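Local coordinates for protein glucose-resistance amylase regulator (Weissella paramesenteroides ATCC 33313, PDB 4RK6) that binds D-glucose in the cleft between its two lobes and probably regulates transcription through cis-regulatory DNA, at residues I20-A25 against D225-T230; H126-L131 against Y160-L165; V240-P245 against I270-I275. One frame throughout, in Å; residues are numbered along the deposited sequence.

Contacts 1 and 3 work on the same glucose; contact 2 is the remote one. Contact 1 brings the two lobes together beside the sugar, and contact 3, with its centre about 12 Å away, belongs to the chain crossings that join the lobes. The two touch directly: D225 OD1 lies 3.0 Å from Q242 NE2, a probable hydrogen bond, and the F24 and F244 rings meet. Contact 2 sits at the far end of the same sheet as contact 3, their centres about 24 Å apart. The side chain of L131 in contact 2 is about 10 Å from the glucose; contact 2 pairs two strands within the C-terminal lobe.

Contact 1. Residues I20-A25 against D225-T230; sequences IHTNFA and DGLQQT. With GLC (alpha-D-glucopyranose), chain C.
T22, N23 and F24 meet D225 and L227 across the sugar cleft, a small lobe-to-lobe contact in which glucose does much of the bridging. Residues 20-25 lead from the first strand of the N-terminal lobe into helix 24-39; residues 225-230 belong to the C-terminal lobe. The direct touch is van der Waals: L227 CD1 rests on the backbone at the helix start, 3.7 Å from F24 N, and near F24 CB. Beside it T22 and D225 reach tip to tip, T22 CG2 lying 4.0 Å from D225 OD2. The carboxylate of D225 grips two sugar hydroxyls, one per oxygen: GLC O4 donates to D225 OD1 at 2.5 Å and GLC O6 to D225 OD2 at 2.6 Å. From the other lobe T22 OG1 comes within 2.9 Å of that same O6. F24 supplies a flat wall. Its CG sits between the backbone N and the carbonyl carbon (chi1 81°); the ring has one face to the sugar, GLC C2 standing 3.7 Å above the plane toward the rim, while T22 CB lies at the ring edge. D198 accepts bonds from the backbone N of G226 and L227; N23 ND2 bonds to OD1 of N23 of the second subunit. Aromatic wall, bidentate acid and two lobes meeting around a sugar are characteristic of the periplasmic-binding-protein-like core of LacI-family regulators.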
loop_
_atom_site.group_PDB
_atom_site.type_symbol
_atom_site.label_atom_id
_atom_site.label_comp_id
_atom_site.label_asym_id
_atom_site.label_seq_id
_atom_site.Cartn_x
_atom_site.Cartn_y
_atom_site.Cartn_z
ATOM N N ILE A 20 -1.510 -2.234 11.448
ATOM C CA ILE A 20 -0.372 -2.837 10.756
ATOM C C ILE A 20 -0.861 -3.921 9.789
ATOM O O ILE A 20 -1.197 -5.035 10.207
ATOM C CB ILE A 20 0.616 -3.458 11.771
ATOM C CG1 ILE A 20 1.090 -2.399 12.779
ATOM C CG2 ILE A 20 1.805 -4.086 11.052
ATOM C CD1 ILE A 20 1.632 -2.983 14.067
ATOM N N HIS A 21 -0.888 -3.603 8.499
ATOM C CA HIS A 21 -1.415 -4.533 7.496
ATOM C C HIS A 21 -0.609 -4.503 6.206
ATOM O O HIS A 21 -0.110 -3.447 5.807
ATOM C CB HIS A 21 -2.884 -4.204 7.190
ATOM C CG HIS A 21 -3.109 -2.797 6.716
ATOM N ND1 HIS A 21 -3.076 -1.710 7.565
ATOM C CD2 HIS A 21 -3.381 -2.301 5.484
ATOM C CE1 HIS A 21 -3.313 -0.607 6.877
ATOM N NE2 HIS A 21 -3.504 -0.938 5.613
ATOM N N THR A 22 -0.489 -5.667 5.562
ATOM C CA THR A 22 -0.026 -5.744 4.174
ATOM C C THR A 22 -1.048 -4.969 3.322
ATOM O O THR A 22 -2.138 -4.604 3.809
ATOM C CB THR A 22 0.091 -7.223 3.677
ATOM O OG1 THR A 22 0.990 -7.982 4.506
ATOM C CG2 THR A 22 0.593 -7.307 2.244
ATOM N N ASN A 23 -0.705 -4.707 2.064
ATOM C CA ASN A 23 -1.657 -4.121 1.121
ATOM C C ASN A 23 -2.836 -5.019 0.718
ATOM O O ASN A 23 -3.631 -4.631 -0.151
ATOM C CB ASN A 23 -0.938 -3.603 -0.138
ATOM C CG ASN A 23 -0.554 -2.134 -0.032
ATOM O OD1 ASN A 23 -1.249 -1.330 0.599
ATOM N ND2 ASN A 23 0.553 -1.773 -0.669
ATOM N N PHE A 24 -2.986 -6.192 1.339
ATOM C CA PHE A 24 -4.131 -7.033 0.987
ATOM C C PHE A 24 -5.450 -6.377 1.378
ATOM O O PHE A 24 -6.456 -6.594 0.712
ATOM C CB PHE A 24 -4.014 -8.473 1.516
ATOM C CG PHE A 24 -4.385 -8.655 2.958
ATOM C CD1 PHE A 24 -3.429 -8.578 3.951
ATOM C CD2 PHE A 24 -5.695 -8.950 3.323
ATOM C CE1 PHE A 24 -3.776 -8.742 5.281
ATOM C CE2 PHE A 24 -6.046 -9.138 4.646
ATOM C CZ PHE A 24 -5.084 -9.027 5.631
ATOM N N ALA A 25 -5.443 -5.548 2.417
ATOM C CA ALA A 25 -6.686 -4.939 2.922
ATOM C C ALA A 25 -7.414 -4.125 1.864
ATOM O O ALA A 25 -8.630 -4.256 1.690
ATOM C CB ALA A 25 -6.392 -4.063 4.135
ATOM N N ASP A 225 0.463 -14.235 -1.718
ATOM C CA ASP A 225 -0.469 -13.111 -1.833
ATOM C C ASP A 225 -0.613 -12.716 -3.313
ATOM O O ASP A 225 -1.717 -12.574 -3.816
ATOM C CB ASP A 225 -0.116 -11.856 -1.024
ATOM C CG ASP A 225 -0.430 -11.994 0.451
ATOM O OD1 ASP A 225 -1.055 -13.010 0.842
ATOM O OD2 ASP A 225 0.001 -11.107 1.225
ATOM N N GLY A 226 0.506 -12.481 -3.980
ATOM C CA GLY A 226 0.507 -12.187 -5.397
ATOM C C GLY A 226 0.074 -10.786 -5.773
ATOM O O GLY A 226 -0.470 -10.585 -6.858
ATOM N N LEU A 227 0.317 -9.826 -4.888
ATOM C CA LEU A 227 0.019 -8.416 -5.160
ATOM C C LEU A 227 1.123 -7.753 -6.016
ATOM O O LEU A 227 2.050 -8.433 -6.491
ATOM C CB LEU A 227 -0.265 -7.682 -3.862
ATOM C CG LEU A 227 -1.509 -8.196 -3.106
ATOM C CD1 LEU A 227 -1.531 -7.619 -1.702
ATOM C CD2 LEU A 227 -2.780 -7.866 -3.864
ATOM N N GLN A 228 1.000 -6.434 -6.239
ATOM C CA GLN A 228 1.851 -5.722 -7.195
ATOM C C GLN A 228 3.357 -5.873 -6.976
ATOM O O GLN A 228 4.110 -5.916 -7.934
ATOM C CB GLN A 228 1.499 -4.231 -7.207
ATOM C CG GLN A 228 2.300 -3.426 -8.216
ATOM C CD GLN A 228 2.021 -1.937 -8.144
ATOM O OE1 GLN A 228 1.828 -1.373 -7.062
ATOM N NE2 GLN A 228 2.026 -1.284 -9.301
ATOM N N GLN A 229 3.804 -5.958 -5.734
ATOM C CA GLN A 229 5.252 -6.137 -5.490
ATOM C C GLN A 229 5.857 -7.322 -6.241
ATOM O O GLN A 229 7.034 -7.272 -6.662
ATOM C CB GLN A 229 5.552 -6.223 -3.994
ATOM C CG GLN A 229 6.945 -5.794 -3.625
ATOM C CD GLN A 229 7.151 -4.285 -3.791
ATOM O OE1 GLN A 229 6.240 -3.482 -3.548
ATOM N NE2 GLN A 229 8.333 -3.902 -4.193
ATOM N N THR A 230 5.077 -8.389 -6.448
ATOM C CA THR A 230 5.588 -9.557 -7.169
ATOM C C THR A 230 5.872 -9.296 -8.644
ATOM O O THR A 230 6.701 -9.959 -9.239
ATOM C CB THR A 230 4.658 -10.785 -7.047
ATOM O OG1 THR A 230 3.415 -10.547 -7.732
ATOM C CG2 THR A 230 4.415 -11.120 -5.604
HETATM C C1 GLC C . -2.840 -11.735 6.577
HETATM C C2 GLC C . -3.810 -12.589 5.761
HETATM C C3 GLC C . -3.114 -13.589 4.861
HETATM C C4 GLC C . -1.979 -12.896 4.102
HETATM C C5 GLC C . -0.993 -12.346 5.134
HETATM C C6 GLC C . 0.170 -11.611 4.470
HETATM O O1 GLC C . -2.476 -12.483 7.672
HETATM O O2 GLC C . -4.679 -13.324 6.621
HETATM O O3 GLC C . -4.114 -14.058 3.963
HETATM O O4 GLC C . -1.383 -13.792 3.215
HETATM O O5 GLC C . -1.619 -11.389 5.948
HETATM O O6 GLC C . -0.278 -10.517 3.734
#

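Contact 2. Residues H126-L131 against Y160-L165; sequences HKNIAL and YENIFL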
loop_
_atom_site.group_PDB
_atom_site.type_symbol
_atom_site.label_atom_id
_atom_site.label_comp_id
_atom_site.label_asym_id
_atom_site.label_seq_id
_atom_site.Cartn_x
_atom_site.Cartn_y
_atom_site.Cartn_z
ATOM N N HIS A 126 13.851 -29.184 -5.069
ATOM C CA HIS A 126 14.231 -28.654 -3.768
ATOM C C HIS A 126 13.828 -29.630 -2.670
ATOM O O HIS A 126 12.788 -30.280 -2.762
ATOM C CB HIS A 126 13.585 -27.295 -3.534
ATOM C CG HIS A 126 14.025 -26.272 -4.528
ATOM N ND1 HIS A 126 15.108 -25.450 -4.308
ATOM C CD2 HIS A 126 13.575 -25.984 -5.770
ATOM C CE1 HIS A 126 15.315 -24.707 -5.381
ATOM N NE2 HIS A 126 14.380 -24.991 -6.271
ATOM N N LYS A 127 14.696 -29.731 -1.667
ATOM C CA LYS A 127 14.477 -30.564 -0.478
ATOM C C LYS A 127 14.637 -29.778 0.814
ATOM O O LYS A 127 13.847 -29.920 1.749
ATOM C CB LYS A 127 15.455 -31.747 -0.481
ATOM C CG LYS A 127 14.937 -32.972 -1.233
ATOM C CD LYS A 127 15.941 -34.120 -1.317
ATOM C CE LYS A 127 16.193 -34.795 0.027
ATOM N NZ LYS A 127 17.403 -34.274 0.725
ATOM N N ASN A 128 15.673 -28.948 0.871
ATOM C CA ASN A 128 15.892 -28.091 2.017
ATOM C C ASN A 128 15.226 -26.739 1.808
ATOM O O ASN A 128 15.650 -25.981 0.941
ATOM C CB ASN A 128 17.384 -27.940 2.247
ATOM C CG ASN A 128 18.011 -29.263 2.642
ATOM O OD1 ASN A 128 17.480 -29.966 3.506
ATOM N ND2 ASN A 128 19.095 -29.614 2.008
ATOM N N ILE A 129 14.174 -26.476 2.577
ATOM C CA ILE A 129 13.256 -25.348 2.305
ATOM C C ILE A 129 12.969 -24.566 3.570
ATOM O O ILE A 129 12.732 -25.145 4.626
ATOM C CB ILE A 129 11.933 -25.819 1.660
ATOM C CG1 ILE A 129 12.211 -26.626 0.396
ATOM C CG2 ILE A 129 11.038 -24.634 1.306
ATOM C CD1 ILE A 129 11.003 -27.193 -0.304
ATOM N N ALA A 130 13.020 -23.243 3.473
ATOM C CA ALA A 130 12.709 -22.373 4.591
ATOM C C ALA A 130 11.328 -21.710 4.427
ATOM O O ALA A 130 10.922 -21.385 3.312
ATOM C CB ALA A 130 13.771 -21.316 4.752
ATOM N N LEU A 131 10.630 -21.531 5.549
ATOM C CA LEU A 131 9.484 -20.641 5.635
ATOM C C LEU A 131 9.967 -19.368 6.306
ATOM O O LEU A 131 10.497 -19.397 7.421
ATOM C CB LEU A 131 8.337 -21.287 6.438
ATOM C CG LEU A 131 7.052 -20.455 6.539
ATOM C CD1 LEU A 131 6.328 -20.421 5.207
ATOM C CD2 LEU A 131 6.114 -21.031 7.590
ATOM N N TYR A 160 12.686 -33.155 9.692
ATOM C CA TYR A 160 12.973 -31.915 10.412
ATOM C C TYR A 160 14.281 -31.249 9.983
ATOM O O TYR A 160 14.367 -30.021 10.005
ATOM C CB TYR A 160 12.957 -32.140 11.931
ATOM C CG TYR A 160 11.639 -32.697 12.428
ATOM C CD1 TYR A 160 10.445 -31.992 12.239
ATOM C CD2 TYR A 160 11.581 -33.936 13.068
ATOM C CE1 TYR A 160 9.235 -32.503 12.689
ATOM C CE2 TYR A 160 10.380 -34.455 13.520
ATOM C CZ TYR A 160 9.211 -33.740 13.330
ATOM O OH TYR A 160 8.024 -34.265 13.785
ATOM N N GLU A 161 15.280 -32.043 9.586
ATOM C CA GLU A 161 16.548 -31.495 9.082
ATOM C C GLU A 161 16.416 -30.755 7.729
ATOM O O GLU A 161 17.312 -30.029 7.341
ATOM C CB GLU A 161 17.611 -32.592 8.942
ATOM C CG GLU A 161 17.404 -33.530 7.759
ATOM C CD GLU A 161 18.308 -34.751 7.800
ATOM O OE1 GLU A 161 19.491 -34.618 8.178
ATOM O OE2 GLU A 161 17.833 -35.847 7.441
ATOM N N ASN A 162 15.318 -30.973 7.025
ATOM C CA ASN A 162 15.038 -30.267 5.758
ATOM C C ASN A 162 14.204 -28.996 5.934
ATOM O O ASN A 162 13.948 -28.283 4.961
ATOM C CB ASN A 162 14.250 -31.187 4.842
ATOM C CG ASN A 162 14.949 -32.499 4.583
ATOM O OD1 ASN A 162 14.381 -33.568 4.810
ATOM N ND2 ASN A 162 16.173 -32.426 4.093
ATOM N N ILE A 163 13.731 -28.766 7.154
ATOM C CA ILE A 163 12.712 -27.754 7.452
ATOM C C ILE A 163 13.365 -26.603 8.196
ATOM O O ILE A 163 13.958 -26.810 9.254
ATOM C CB ILE A 163 11.574 -28.366 8.307
ATOM C CG1 ILE A 163 10.791 -29.380 7.467
ATOM C CG2 ILE A 163 10.674 -27.271 8.866
ATOM C CD1 ILE A 163 9.855 -30.241 8.276
ATOM N N PHE A 164 13.282 -25.396 7.635
ATOM C CA PHE A 164 13.872 -24.202 8.259
ATOM C C PHE A 164 12.830 -23.111 8.430
ATOM O O PHE A 164 11.944 -22.987 7.618
ATOM C CB PHE A 164 15.047 -23.690 7.417
ATOM C CG PHE A 164 16.130 -24.703 7.224
ATOM C CD1 PHE A 164 15.998 -25.700 6.257
ATOM C CD2 PHE A 164 17.257 -24.689 8.026
ATOM C CE1 PHE A 164 16.993 -26.653 6.081
ATOM C CE2 PHE A 164 18.250 -25.637 7.855
ATOM C CZ PHE A 164 18.112 -26.617 6.895
ATOM N N LEU A 165 12.933 -22.347 9.512
ATOM C CA LEU A 165 11.970 -21.312 9.846
ATOM C C LEU A 165 12.681 -20.018 10.194
ATOM O O LEU A 165 13.722 -20.047 10.837
ATOM C CB LEU A 165 11.150 -21.715 11.068
ATOM C CG LEU A 165 10.360 -23.007 10.973
ATOM C CD1 LEU A 165 9.790 -23.395 12.328
ATOM C CD2 LEU A 165 9.251 -22.882 9.943
HETATM O O HOH W 1 18.120 -34.564 3.796
HETATM O O HOH W 2 19.466 -30.507 5.573
#
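The ring of F164 meets the neighbouring strand at its edge: I129 O lies near the ring plane, 3.7 Å from F164 CD1, and N128 CB approaches CE1 obliquely; Y183 and P189 from nearby loops also touch this side chain. The two strands are the parallel pair of a beta-alpha-beta unit, 129-132 and 163-166, joined through helix 144-155, with 163-166 outermost in the sheet of this chain. The other flat groups are the amides of N128 and N162, turned 31° apart. N162 ND2 donates to N128 OD1 at 2.8 Å, nearly straight at 174°; the acceptor lies in the amide plane of N162, while the donor is tilted out of N128's carbonyl plane. From the asparagine pair onward the backbone bonds of a parallel pair follow: I129 N to N162 O, F164 N to I129 O, and L131 N to F164 O at 2.9 Å. A130 and F164 share one face, their CB atoms 3.8 Å apart. I129, L131, I163 and L165 take the other, where F149 of helix 144-155 and L121 and M114 of helix 110-123 pack. Beside the asparagine pair one water donates both to N128 OD1, at 2.9 Å, and to E161 O, at 2.8 Å.

Contact 3. Residues V240-P245 against I270-I275; sequences VKQDFP and IPTELI. With GLC (alpha-D-glucopyranose), chain C.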
loop_
_atom_site.group_PDB
_atom_site.type_symbol
_atom_site.label_atom_id
_atom_site.label_comp_id
_atom_site.label_asym_id
_atom_site.label_seq_id
_atom_site.Cartn_x
_atom_site.Cartn_y
_atom_site.Cartn_z
ATOM N N VAL A 240 1.730 -17.512 -4.956
ATOM C CA VAL A 240 0.323 -17.934 -4.839
ATOM C C VAL A 240 -0.527 -16.691 -4.747
ATOM O O VAL A 240 -0.511 -15.946 -3.748
ATOM C CB VAL A 240 0.044 -18.880 -3.648
ATOM C CG1 VAL A 240 -1.466 -19.099 -3.451
ATOM C CG2 VAL A 240 0.738 -20.203 -3.877
ATOM N N LYS A 241 -1.287 -16.449 -5.802
ATOM C CA LYS A 241 -2.144 -15.292 -5.855
ATOM C C LYS A 241 -3.482 -15.566 -5.183
ATOM O O LYS A 241 -4.208 -16.466 -5.599
ATOM C CB LYS A 241 -2.404 -14.865 -7.290
ATOM C CG LYS A 241 -3.065 -13.490 -7.359
ATOM C CD LYS A 241 -3.185 -13.027 -8.803
ATOM C CE LYS A 241 -3.165 -11.516 -8.934
ATOM N NZ LYS A 241 -4.341 -10.914 -8.287
ATOM N N GLN A 242 -3.789 -14.793 -4.158
ATOM C CA GLN A 242 -5.128 -14.834 -3.542
ATOM C C GLN A 242 -6.061 -13.903 -4.290
ATOM O O GLN A 242 -5.659 -12.835 -4.776
ATOM C CB GLN A 242 -5.074 -14.398 -2.085
ATOM C CG GLN A 242 -4.118 -15.222 -1.239
ATOM C CD GLN A 242 -4.459 -15.124 0.244
ATOM O OE1 GLN A 242 -5.581 -15.415 0.647
ATOM N NE2 GLN A 242 -3.521 -14.651 1.042
ATOM N N ASP A 243 -7.323 -14.292 -4.368
ATOM C CA ASP A 243 -8.312 -13.444 -4.982
ATOM C C ASP A 243 -8.982 -12.564 -3.933
ATOM O O ASP A 243 -10.105 -12.843 -3.497
ATOM C CB ASP A 243 -9.315 -14.334 -5.750
ATOM C CG ASP A 243 -10.158 -13.547 -6.758
ATOM O OD1 ASP A 243 -10.179 -12.305 -6.701
ATOM O OD2 ASP A 243 -10.790 -14.214 -7.608
ATOM N N PHE A 244 -8.273 -11.525 -3.482
ATOM C CA PHE A 244 -8.760 -10.704 -2.369
ATOM C C PHE A 244 -10.082 -10.008 -2.692
ATOM O O PHE A 244 -10.962 -9.930 -1.849
ATOM C CB PHE A 244 -7.721 -9.677 -1.906
ATOM C CG PHE A 244 -6.518 -10.298 -1.256
ATOM C CD1 PHE A 244 -6.647 -11.017 -0.070
ATOM C CD2 PHE A 244 -5.258 -10.193 -1.838
ATOM C CE1 PHE A 244 -5.537 -11.607 0.525
ATOM C CE2 PHE A 244 -4.149 -10.788 -1.248
ATOM C CZ PHE A 244 -4.295 -11.486 -0.060
ATOM N N PRO A 245 -10.223 -9.482 -3.915
ATOM C CA PRO A 245 -11.514 -8.859 -4.175
ATOM C C PRO A 245 -12.651 -9.873 -4.116
ATOM O O PRO A 245 -13.716 -9.505 -3.605
ATOM C CB PRO A 245 -11.359 -8.239 -5.578
ATOM C CG PRO A 245 -9.867 -8.146 -5.788
ATOM C CD PRO A 245 -9.282 -9.317 -5.039
ATOM N N ILE A 270 -12.082 -19.654 -1.086
ATOM C CA ILE A 270 -11.930 -19.010 -2.371
ATOM C C ILE A 270 -10.661 -19.582 -3.027
ATOM O O ILE A 270 -9.591 -19.631 -2.405
ATOM C CB ILE A 270 -11.862 -17.476 -2.204
ATOM C CG1 ILE A 270 -13.075 -16.962 -1.415
ATOM C CG2 ILE A 270 -11.713 -16.777 -3.559
ATOM C CD1 ILE A 270 -14.434 -17.225 -2.043
ATOM N N PRO A 271 -10.781 -20.056 -4.276
ATOM C CA PRO A 271 -9.637 -20.664 -4.954
ATOM C C PRO A 271 -8.460 -19.713 -5.120
ATOM O O PRO A 271 -8.656 -18.507 -5.204
ATOM C CB PRO A 271 -10.177 -20.993 -6.361
ATOM C CG PRO A 271 -11.646 -20.783 -6.314
ATOM C CD PRO A 271 -11.906 -19.810 -5.212
ATOM N N THR A 272 -7.274 -20.301 -5.182
ATOM C CA THR A 272 -6.042 -19.570 -5.490
ATOM C C THR A 272 -5.353 -20.253 -6.655
ATOM O O THR A 272 -5.790 -21.293 -7.158
ATOM C CB THR A 272 -5.066 -19.538 -4.294
ATOM O OG1 THR A 272 -4.573 -20.850 -4.015
ATOM C CG2 THR A 272 -5.738 -18.977 -3.089
ATOM N N GLU A 273 -4.241 -19.683 -7.070
ATOM C CA GLU A 273 -3.492 -20.249 -8.166
ATOM C C GLU A 273 -2.035 -19.842 -8.000
ATOM O O GLU A 273 -1.748 -18.749 -7.494
ATOM C CB GLU A 273 -4.022 -19.702 -9.476
ATOM C CG GLU A 273 -4.004 -18.176 -9.564
ATOM C CD GLU A 273 -4.894 -17.637 -10.681
ATOM O OE1 GLU A 273 -5.772 -18.394 -11.181
ATOM O OE2 GLU A 273 -4.695 -16.457 -11.066
ATOM N N LEU A 274 -1.168 -20.726 -8.444
ATOM C CA LEU A 274 0.259 -20.529 -8.318
ATOM C C LEU A 274 0.723 -19.973 -9.653
ATOM O O LEU A 274 0.566 -20.615 -10.689
ATOM C CB LEU A 274 0.921 -21.854 -7.959
ATOM C CG LEU A 274 2.364 -21.724 -7.482
ATOM C CD1 LEU A 274 2.789 -22.976 -6.716
ATOM C CD2 LEU A 274 3.316 -21.474 -8.645
ATOM N N ILE A 275 1.197 -18.730 -9.638
ATOM C CA ILE A 275 1.666 -18.076 -10.821
ATOM C C ILE A 275 3.169 -18.161 -10.903
ATOM O O ILE A 275 3.906 -17.621 -10.061
ATOM C CB ILE A 275 1.239 -16.601 -10.849
ATOM C CG1 ILE A 275 -0.276 -16.496 -10.748
ATOM C CG2 ILE A 275 1.756 -15.936 -12.119
ATOM C CD1 ILE A 275 -0.784 -15.084 -10.719
HETATM C C1 GLC C . -2.840 -11.735 6.577
HETATM C C2 GLC C . -3.810 -12.589 5.761
HETATM C C3 GLC C . -3.114 -13.589 4.861
HETATM C C4 GLC C . -1.979 -12.896 4.102
HETATM C C5 GLC C . -0.993 -12.346 5.134
HETATM C C6 GLC C . 0.170 -11.611 4.470
HETATM O O1 GLC C . -2.476 -12.483 7.672
HETATM O O2 GLC C . -4.679 -13.324 6.621
HETATM O O3 GLC C . -4.114 -14.058 3.963
HETATM O O4 GLC C . -1.383 -13.792 3.215
HETATM O O5 GLC C . -1.619 -11.389 5.948
HETATM O O6 GLC C . -0.278 -10.517 3.734
HETATM O O HOH W 3 -8.258 -16.565 -3.010
#
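V240 and T272 touch where the two segments pass between the lobes: T272 OG1, set between the backbone N and the carbonyl carbon (chi1 67°), comes 3.6 Å from V240 CG1 as the side chains cross at a slant. Next to them K241 N donates to E273 O at 2.9 Å, close to the line of the carbonyl bond. That makes K241 and E273 an antiparallel hydrogen-bonded pair, and V240 with L274 the non-hydrogen-bonded one. On the face of K241 and E273 the lysine's aliphatic stem lies across I275, K241 CD meeting I275 CD1 at 3.7 Å. Farther along, the backbones diverge, and a water links them, accepting from D243 N (2.8 Å) and donating to P271 O (3.0 Å), and D243 CB rests near I270 CG2.

Q242 turns away from the other strand toward the sugar. Its NE2 donates to GLC O3 at 3.0 Å, almost straight at 175°, and also bonds to D225, while OE1 is held by S108; with both ends of the amide engaged, its rotation is fixed. Q242 CB lies 3.6 Å above the plane of the F244 ring, toward its rim, and GLC O3 sits at the edge of that ring.

One shell farther out, M113, S116 and I117 of helix 110-123 back V240. D243 is the N-cap of helix 244-257, its OD1 making a weak bond to E246 N, and it centres an inverse gamma turn. F244 packs on E27 and I28 of helix 24-39. Both segments thus run from one lobe to the other, as do the interlobe crossover strands that form the hinge of type I periplasmic-binding folds, here with a glucose-binding glutamine placed on the crossing itself.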